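Local coordinates for protein transcriptional regulator, TetR family (PDB 3NNR) that probably binds DNA through an N-terminal helix-turn-helix domain and regulates transcription as a dimeric, all-helical member of the TetR family, at residues A[51-57]-A[111-116]; A[70-76]-A[129-134]. Residues are numbered along the deposited sequence.

Contact 1: residues A[51-57]-A[111-116]; sequences DIIYEIF and RLRQDY
Two helical segments running nearly side by side illustrate how a line of polar interactions can flank an apolar seam. Residues 51-57 and 111-116 are both regular α-helix, their amides spent on i to i+4 bonds such as Phe57 N to Ile53 O and Asp115 N to Arg111 O, both 2.9 Å; their axes come within 10.6 Å, point the same way and cross at only 15°, with the CA atoms of Tyr54 and Leu112 6.2 Å apart. Tyr54 (chi1 t) points toward the other helix, and its OH donates to Asp115 OD2 at 2.5 Å. Arg111 lays its guanidinium flat on the same ring, CZ lying 4.5 Å from the Tyr54 ring centroid and the planes at 14°, an off-centre cation-pi stack. Arg111 NH2 reaches Asp51 OD1 at 3.0 Å in a salt bridge, backed by a weak bond from Arg111 NH1 to the same oxygen at 3.3 Å, while Asp109 gives the guanidinium its strongest partner. Glu55, facing elsewhere, pairs with Arg7. As in TetR relatives, helix 49-67 connects the predicted helix-turn-helix region to the regulatory body, which includes helix 110-136, so the contact joins the two parts structurally. Beside the polar groups, Leu112 (chi1 t, chi2 p) brings CD1 to 3.5 Å from Phe57 CG and CD2 to 4.0 Å from Ile53 CG2. Phe57 CE1 meets the edge of the Tyr116 ring, 3.8 Å from Tyr116 CD1.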
loop_
_atom_site.group_PDB
_atom_site.type_symbol
_atom_site.label_atom_id
_atom_site.label_comp_id
_atom_site.label_asym_id
_atom_site.label_seq_id
_atom_site.Cartn_x
_atom_site.Cartn_y
_atom_site.Cartn_z
ATOM N N ASP A 51 0.411 -18.092 17.055
ATOM C CA ASP A 51 -0.922 -18.570 17.409
ATOM C C ASP A 51 -1.764 -17.426 17.920
ATOM O O ASP A 51 -2.943 -17.392 17.627
ATOM C CB ASP A 51 -0.873 -19.725 18.396
ATOM C CG ASP A 51 -0.362 -21.026 17.768
ATOM O OD1 ASP A 51 -0.180 -21.115 16.533
ATOM O OD2 ASP A 51 -0.194 -22.006 18.532
ATOM N N ILE A 52 -1.139 -16.473 18.618
ATOM C CA ILE A 52 -1.836 -15.273 19.084
ATOM C C ILE A 52 -2.275 -14.496 17.859
ATOM O O ILE A 52 -3.461 -14.210 17.695
ATOM C CB ILE A 52 -0.987 -14.368 20.032
ATOM C CG1 ILE A 52 -0.662 -15.130 21.338
ATOM C CG2 ILE A 52 -1.760 -13.116 20.419
ATOM C CD1 ILE A 52 0.263 -14.357 22.345
ATOM N N ILE A 53 -1.320 -14.230 16.970
ATOM C CA ILE A 53 -1.574 -13.437 15.766
ATOM C C ILE A 53 -2.673 -14.053 14.886
ATOM O O ILE A 53 -3.562 -13.325 14.410
ATOM C CB ILE A 53 -0.285 -13.236 14.961
ATOM C CG1 ILE A 53 0.709 -12.364 15.744
ATOM C CG2 ILE A 53 -0.575 -12.553 13.597
ATOM C CD1 ILE A 53 2.108 -12.360 15.125
ATOM N N TYR A 54 -2.637 -15.376 14.702
ATOM C CA TYR A 54 -3.623 -16.049 13.852
ATOM C C TYR A 54 -5.037 -15.837 14.390
ATOM O O TYR A 54 -5.955 -15.485 13.640
ATOM C CB TYR A 54 -3.338 -17.535 13.743
ATOM C CG TYR A 54 -4.266 -18.310 12.827
ATOM C CD1 TYR A 54 -4.378 -17.967 11.484
ATOM C CD2 TYR A 54 -4.935 -19.459 13.258
ATOM C CE1 TYR A 54 -5.192 -18.686 10.600
ATOM C CE2 TYR A 54 -5.761 -20.221 12.358
ATOM C CZ TYR A 54 -5.873 -19.817 11.038
ATOM O OH TYR A 54 -6.659 -20.491 10.151
ATOM N N GLU A 55 -5.201 -16.032 15.690
ATOM C CA GLU A 55 -6.516 -15.852 16.311
ATOM C C GLU A 55 -6.990 -14.399 16.278
ATOM O O GLU A 55 -8.165 -14.154 16.060
ATOM C CB GLU A 55 -6.559 -16.434 17.716
ATOM C CG GLU A 55 -8.029 -16.397 18.284
ATOM C CD GLU A 55 -8.354 -17.479 19.265
ATOM O OE1 GLU A 55 -7.578 -18.472 19.304
ATOM O OE2 GLU A 55 -9.403 -17.350 19.972
ATOM N N ILE A 56 -6.086 -13.442 16.460
ATOM C CA ILE A 56 -6.434 -12.036 16.297
ATOM C C ILE A 56 -6.934 -11.802 14.857
ATOM O O ILE A 56 -7.979 -11.173 14.659
ATOM C CB ILE A 56 -5.255 -11.108 16.580
ATOM C CG1 ILE A 56 -4.893 -11.110 18.078
ATOM C CG2 ILE A 56 -5.585 -9.704 16.125
ATOM C CD1 ILE A 56 -3.552 -10.340 18.426
ATOM N N PHE A 57 -6.189 -12.301 13.871
ATOM C CA PHE A 57 -6.621 -12.199 12.475
ATOM C C PHE A 57 -8.011 -12.811 12.245
ATOM O O PHE A 57 -8.851 -12.223 11.552
ATOM C CB PHE A 57 -5.639 -12.856 11.508
ATOM C CG PHE A 57 -6.212 -13.038 10.144
ATOM C CD1 PHE A 57 -6.322 -11.951 9.285
ATOM C CD2 PHE A 57 -6.696 -14.255 9.737
ATOM C CE1 PHE A 57 -6.891 -12.090 8.043
ATOM C CE2 PHE A 57 -7.278 -14.399 8.494
ATOM C CZ PHE A 57 -7.366 -13.308 7.646
ATOM N N ARG A 111 -0.868 -20.931 7.473
ATOM C CA ARG A 111 -2.314 -20.905 7.727
ATOM C C ARG A 111 -2.819 -19.506 7.485
ATOM O O ARG A 111 -3.861 -19.314 6.855
ATOM C CB ARG A 111 -2.663 -21.274 9.166
ATOM C CG ARG A 111 -2.197 -22.642 9.665
ATOM C CD ARG A 111 -2.340 -22.723 11.205
ATOM N NE ARG A 111 -1.622 -21.632 11.892
ATOM C CZ ARG A 111 -1.524 -21.468 13.215
ATOM N NH1 ARG A 111 -2.039 -22.348 14.069
ATOM N NH2 ARG A 111 -0.862 -20.415 13.698
ATOM N N LEU A 112 -2.071 -18.537 8.005
ATOM C CA LEU A 112 -2.406 -17.119 7.867
ATOM C C LEU A 112 -2.327 -16.675 6.419
ATOM O O LEU A 112 -3.193 -15.987 5.927
ATOM C CB LEU A 112 -1.464 -16.297 8.730
ATOM C CG LEU A 112 -1.760 -14.822 8.951
ATOM C CD1 LEU A 112 -3.131 -14.662 9.466
ATOM C CD2 LEU A 112 -0.748 -14.243 9.951
ATOM N N ARG A 113 -1.287 -17.111 5.731
ATOM C CA ARG A 113 -1.087 -16.825 4.308
ATOM C C ARG A 113 -2.254 -17.366 3.487
ATOM O O ARG A 113 -2.820 -16.651 2.661
ATOM C CB ARG A 113 0.221 -17.487 3.836
ATOM C CG ARG A 113 0.703 -17.187 2.413
ATOM C CD ARG A 113 1.806 -18.219 2.038
ATOM N NE ARG A 113 2.870 -18.304 3.062
ATOM C CZ ARG A 113 3.651 -19.373 3.327
ATOM N NH1 ARG A 113 3.532 -20.548 2.665
ATOM N NH2 ARG A 113 4.565 -19.275 4.303
ATOM N N GLN A 114 -2.618 -18.623 3.733
ATOM C CA GLN A 114 -3.741 -19.262 3.031
ATOM C C GLN A 114 -5.036 -18.468 3.300
ATOM O O GLN A 114 -5.619 -17.913 2.360
ATOM C CB GLN A 114 -3.844 -20.750 3.423
ATOM C CG GLN A 114 -5.049 -21.564 2.912
ATOM C CD GLN A 114 -5.046 -21.809 1.409
ATOM O OE1 GLN A 114 -5.011 -22.962 0.989
ATOM N NE2 GLN A 114 -5.077 -20.737 0.595
ATOM N N ASP A 115 -5.414 -18.332 4.571
ATOM C CA ASP A 115 -6.642 -17.603 4.949
ATOM C C ASP A 115 -6.672 -16.151 4.408
ATOM O O ASP A 115 -7.683 -15.734 3.849
ATOM C CB ASP A 115 -6.840 -17.590 6.478
ATOM C CG ASP A 115 -7.030 -18.978 7.082
ATOM O OD1 ASP A 115 -6.835 -20.020 6.400
ATOM O OD2 ASP A 115 -7.389 -19.007 8.272
ATOM N N TYR A 116 -5.564 -15.419 4.526
ATOM C CA TYR A 116 -5.505 -14.027 4.028
ATOM C C TYR A 116 -5.727 -13.907 2.510
ATOM O O TYR A 116 -6.457 -13.003 2.071
ATOM C CB TYR A 116 -4.212 -13.286 4.428
ATOM C CG TYR A 116 -4.319 -11.796 4.145
ATOM C CD1 TYR A 116 -5.214 -11.023 4.848
ATOM C CD2 TYR A 116 -3.566 -11.170 3.145
ATOM C CE1 TYR A 116 -5.367 -9.668 4.597
ATOM C CE2 TYR A 116 -3.710 -9.782 2.884
ATOM C CZ TYR A 116 -4.619 -9.048 3.636
ATOM O OH TYR A 116 -4.855 -7.696 3.471
#

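Contact 2: residues A[70-76]-A[129-134]; sequences IPEDRPI and RIFAKL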
loop_
_atom_site.group_PDB
_atom_site.type_symbol
_atom_site.label_atom_id
_atom_site.label_comp_id
_atom_site.label_asym_id
_atom_site.label_seq_id
_atom_site.Cartn_x
_atom_site.Cartn_y
_atom_site.Cartn_z
ATOM N N ILE A 70 -23.209 -8.313 2.096
ATOM C CA ILE A 70 -24.067 -7.419 1.330
ATOM C C ILE A 70 -25.499 -7.961 1.290
ATOM O O ILE A 70 -25.702 -9.127 0.908
ATOM C CB ILE A 70 -23.581 -7.215 -0.147
ATOM C CG1 ILE A 70 -22.097 -6.860 -0.220
ATOM C CG2 ILE A 70 -24.435 -6.144 -0.878
ATOM C CD1 ILE A 70 -21.677 -5.705 0.627
ATOM N N PRO A 71 -26.485 -7.132 1.694
ATOM C CA PRO A 71 -27.870 -7.568 1.571
ATOM C C PRO A 71 -28.270 -7.647 0.095
ATOM O O PRO A 71 -27.944 -6.726 -0.679
ATOM C CB PRO A 71 -28.675 -6.477 2.301
ATOM C CG PRO A 71 -27.687 -5.641 2.986
ATOM C CD PRO A 71 -26.389 -5.816 2.340
ATOM N N GLU A 72 -28.920 -8.757 -0.271
ATOM C CA GLU A 72 -29.373 -9.010 -1.646
ATOM C C GLU A 72 -30.869 -8.724 -1.857
ATOM O O GLU A 72 -31.290 -8.566 -2.998
ATOM C CB GLU A 72 -29.026 -10.452 -2.067
ATOM C CG GLU A 72 -27.513 -10.796 -2.058
ATOM C CD GLU A 72 -26.658 -9.943 -3.019
ATOM O OE1 GLU A 72 -27.189 -9.436 -4.034
ATOM O OE2 GLU A 72 -25.442 -9.783 -2.755
ATOM N N ASP A 73 -31.646 -8.610 -0.777
ATOM C CA ASP A 73 -33.097 -8.348 -0.859
ATOM C C ASP A 73 -33.540 -6.860 -0.972
ATOM O O ASP A 73 -34.738 -6.591 -0.862
ATOM C CB ASP A 73 -33.838 -9.064 0.304
ATOM C CG ASP A 73 -33.438 -8.549 1.696
ATOM O OD1 ASP A 73 -32.374 -7.898 1.852
ATOM O OD2 ASP A 73 -34.182 -8.835 2.653
ATOM N N ARG A 74 -32.608 -5.916 -1.166
ATOM C CA ARG A 74 -32.928 -4.478 -1.313
ATOM C C ARG A 74 -31.852 -3.775 -2.139
ATOM O O ARG A 74 -30.776 -4.317 -2.283
ATOM C CB ARG A 74 -33.059 -3.815 0.068
ATOM C CG ARG A 74 -31.859 -4.013 1.010
ATOM C CD ARG A 74 -32.075 -3.338 2.365
ATOM N NE ARG A 74 -31.021 -3.682 3.321
ATOM C CZ ARG A 74 -31.094 -4.704 4.166
ATOM N NH1 ARG A 74 -32.173 -5.473 4.176
ATOM N NH2 ARG A 74 -30.097 -4.957 4.999
ATOM N N PRO A 75 -32.139 -2.560 -2.679
ATOM C CA PRO A 75 -31.066 -1.887 -3.441
ATOM C C PRO A 75 -30.057 -1.199 -2.514
ATOM O O PRO A 75 -30.398 -0.838 -1.392
ATOM C CB PRO A 75 -31.822 -0.872 -4.309
ATOM C CG PRO A 75 -33.046 -0.581 -3.555
ATOM C CD PRO A 75 -33.406 -1.802 -2.759
ATOM N N ILE A 76 -28.823 -1.044 -2.981
ATOM C CA ILE A 76 -27.764 -0.388 -2.206
ATOM C C ILE A 76 -28.022 1.113 -2.180
ATOM O O ILE A 76 -28.315 1.690 -3.227
ATOM C CB ILE A 76 -26.332 -0.680 -2.800
ATOM C CG1 ILE A 76 -25.236 -0.164 -1.873
ATOM C CG2 ILE A 76 -26.132 -0.078 -4.216
ATOM C CD1 ILE A 76 -23.881 -0.662 -2.231
ATOM N N ARG A 129 -19.282 -6.667 -6.064
ATOM C CA ARG A 129 -20.691 -6.744 -5.796
ATOM C C ARG A 129 -21.312 -5.387 -5.427
ATOM O O ARG A 129 -22.415 -5.090 -5.884
ATOM C CB ARG A 129 -21.000 -7.847 -4.764
ATOM C CG ARG A 129 -22.469 -8.226 -4.647
ATOM C CD ARG A 129 -23.124 -8.547 -6.021
ATOM N NE ARG A 129 -24.561 -8.791 -5.908
ATOM C CZ ARG A 129 -25.458 -8.665 -6.896
ATOM N NH1 ARG A 129 -25.113 -8.252 -8.130
ATOM N NH2 ARG A 129 -26.739 -8.926 -6.638
ATOM N N ILE A 130 -20.583 -4.559 -4.667
ATOM C CA ILE A 130 -21.051 -3.204 -4.310
ATOM C C ILE A 130 -21.204 -2.356 -5.572
ATOM O O ILE A 130 -22.228 -1.723 -5.762
ATOM C CB ILE A 130 -20.120 -2.508 -3.300
ATOM C CG1 ILE A 130 -20.287 -3.144 -1.905
ATOM C CG2 ILE A 130 -20.460 -1.031 -3.186
ATOM C CD1 ILE A 130 -19.049 -2.987 -1.012
ATOM N N PHE A 131 -20.198 -2.358 -6.431
ATOM C CA PHE A 131 -20.293 -1.644 -7.693
ATOM C C PHE A 131 -21.432 -2.190 -8.555
ATOM O O PHE A 131 -22.162 -1.406 -9.158
ATOM C CB PHE A 131 -19.016 -1.753 -8.512
ATOM C CG PHE A 131 -17.810 -1.021 -7.954
ATOM C CD1 PHE A 131 -17.916 0.188 -7.255
ATOM C CD2 PHE A 131 -16.530 -1.480 -8.299
ATOM C CE1 PHE A 131 -16.774 0.856 -6.817
ATOM C CE2 PHE A 131 -15.380 -0.812 -7.878
ATOM C CZ PHE A 131 -15.499 0.357 -7.136
ATOM N N ALA A 132 -21.573 -3.518 -8.607
ATOM C CA ALA A 132 -22.646 -4.151 -9.372
ATOM C C ALA A 132 -23.992 -3.609 -8.898
ATOM O O ALA A 132 -24.824 -3.230 -9.749
ATOM C CB ALA A 132 -22.592 -5.696 -9.288
ATOM N N LYS A 133 -24.175 -3.515 -7.565
ATOM C CA LYS A 133 -25.408 -2.959 -6.984
ATOM C C LYS A 133 -25.551 -1.445 -7.195
ATOM O O LYS A 133 -26.671 -0.965 -7.383
ATOM C CB LYS A 133 -25.595 -3.299 -5.487
ATOM C CG LYS A 133 -25.643 -4.803 -5.159
ATOM C CD LYS A 133 -26.611 -5.178 -4.052
ATOM C CE LYS A 133 -28.048 -5.125 -4.577
ATOM N NZ LYS A 133 -28.982 -5.812 -3.687
ATOM N N LEU A 134 -24.449 -0.695 -7.146
ATOM C CA LEU A 134 -24.474 0.764 -7.404
ATOM C C LEU A 134 -24.937 1.055 -8.853
ATOM O O LEU A 134 -25.608 2.075 -9.117
ATOM C CB LEU A 134 -23.106 1.408 -7.119
ATOM C CG LEU A 134 -22.624 1.415 -5.653
ATOM C CD1 LEU A 134 -21.087 1.654 -5.574
ATOM C CD2 LEU A 134 -23.416 2.406 -4.809
#
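Residues 70-76 form an irregular loop that arches over one side of the helical segment 129-134. Ile70 and Pro71 are extended, Glu72 and Asp73 turn the chain, and Arg74 to Ile76 extend again, so that the two ends of the arch return to the helix; the closest CA pair is Ile76 and Lys133, 5.9 Å apart. The general principle is that a loop without regular structure can offer its carbonyls to one side chain of a neighbouring helix. Here it is Lys133, whose one ammonium bonds two carbonyls on the concave side of the arch: NZ donates to Arg74 O at 2.7 Å and, weakly, to Pro71 O at 3.3 Å. One helical turn earlier, Arg129 NH2 makes a salt bridge with Glu72 OE1 at 2.7 Å, and longer, weak bonds run from Arg129 NE to both Glu72 carboxylate oxygens. The ends of the arch are apolar. Ile70 CD1 lies 3.9 Å from Ile130 CG1, Ile76 CD1 is 3.6 Å from Ile130 CG2, and Ile76 CG2 is 3.7 Å from Leu134 CD2. Lys133 serves this layer too, its CD 4.0 Å from Ile70 CG2 and its CB 3.5 Å from Ile76 CG2. The loop connects helix 49-67 to helix 78-94, whose Tyr84 touches Ile70, Ile76 and Ile130, while on another side of helix 110-136 Phe131 packs on helix 145-160.

Both contacts use helix 110-136, contact 1 near its start and contact 2 near its end, with centres 29 Å apart and no touch between them. Each is partly buried and mixes isoleucine or leucine packing with an arginine-carboxylate salt bridge, yet the chemistry follows the partner. Against a regular helix whose backbone amides and carbonyls are largely spent internally, contact 1 works through side chains, with aromatic rings prominent; against a loop, contact 2 also hydrogen-bonds to backbone carbonyls of the loop and has no aromatic contact between its two segments. Contact 1 joins the predicted DNA-binding side to the regulatory body, whereas contact 2 lies wholly within that body, farther from the chain's centre.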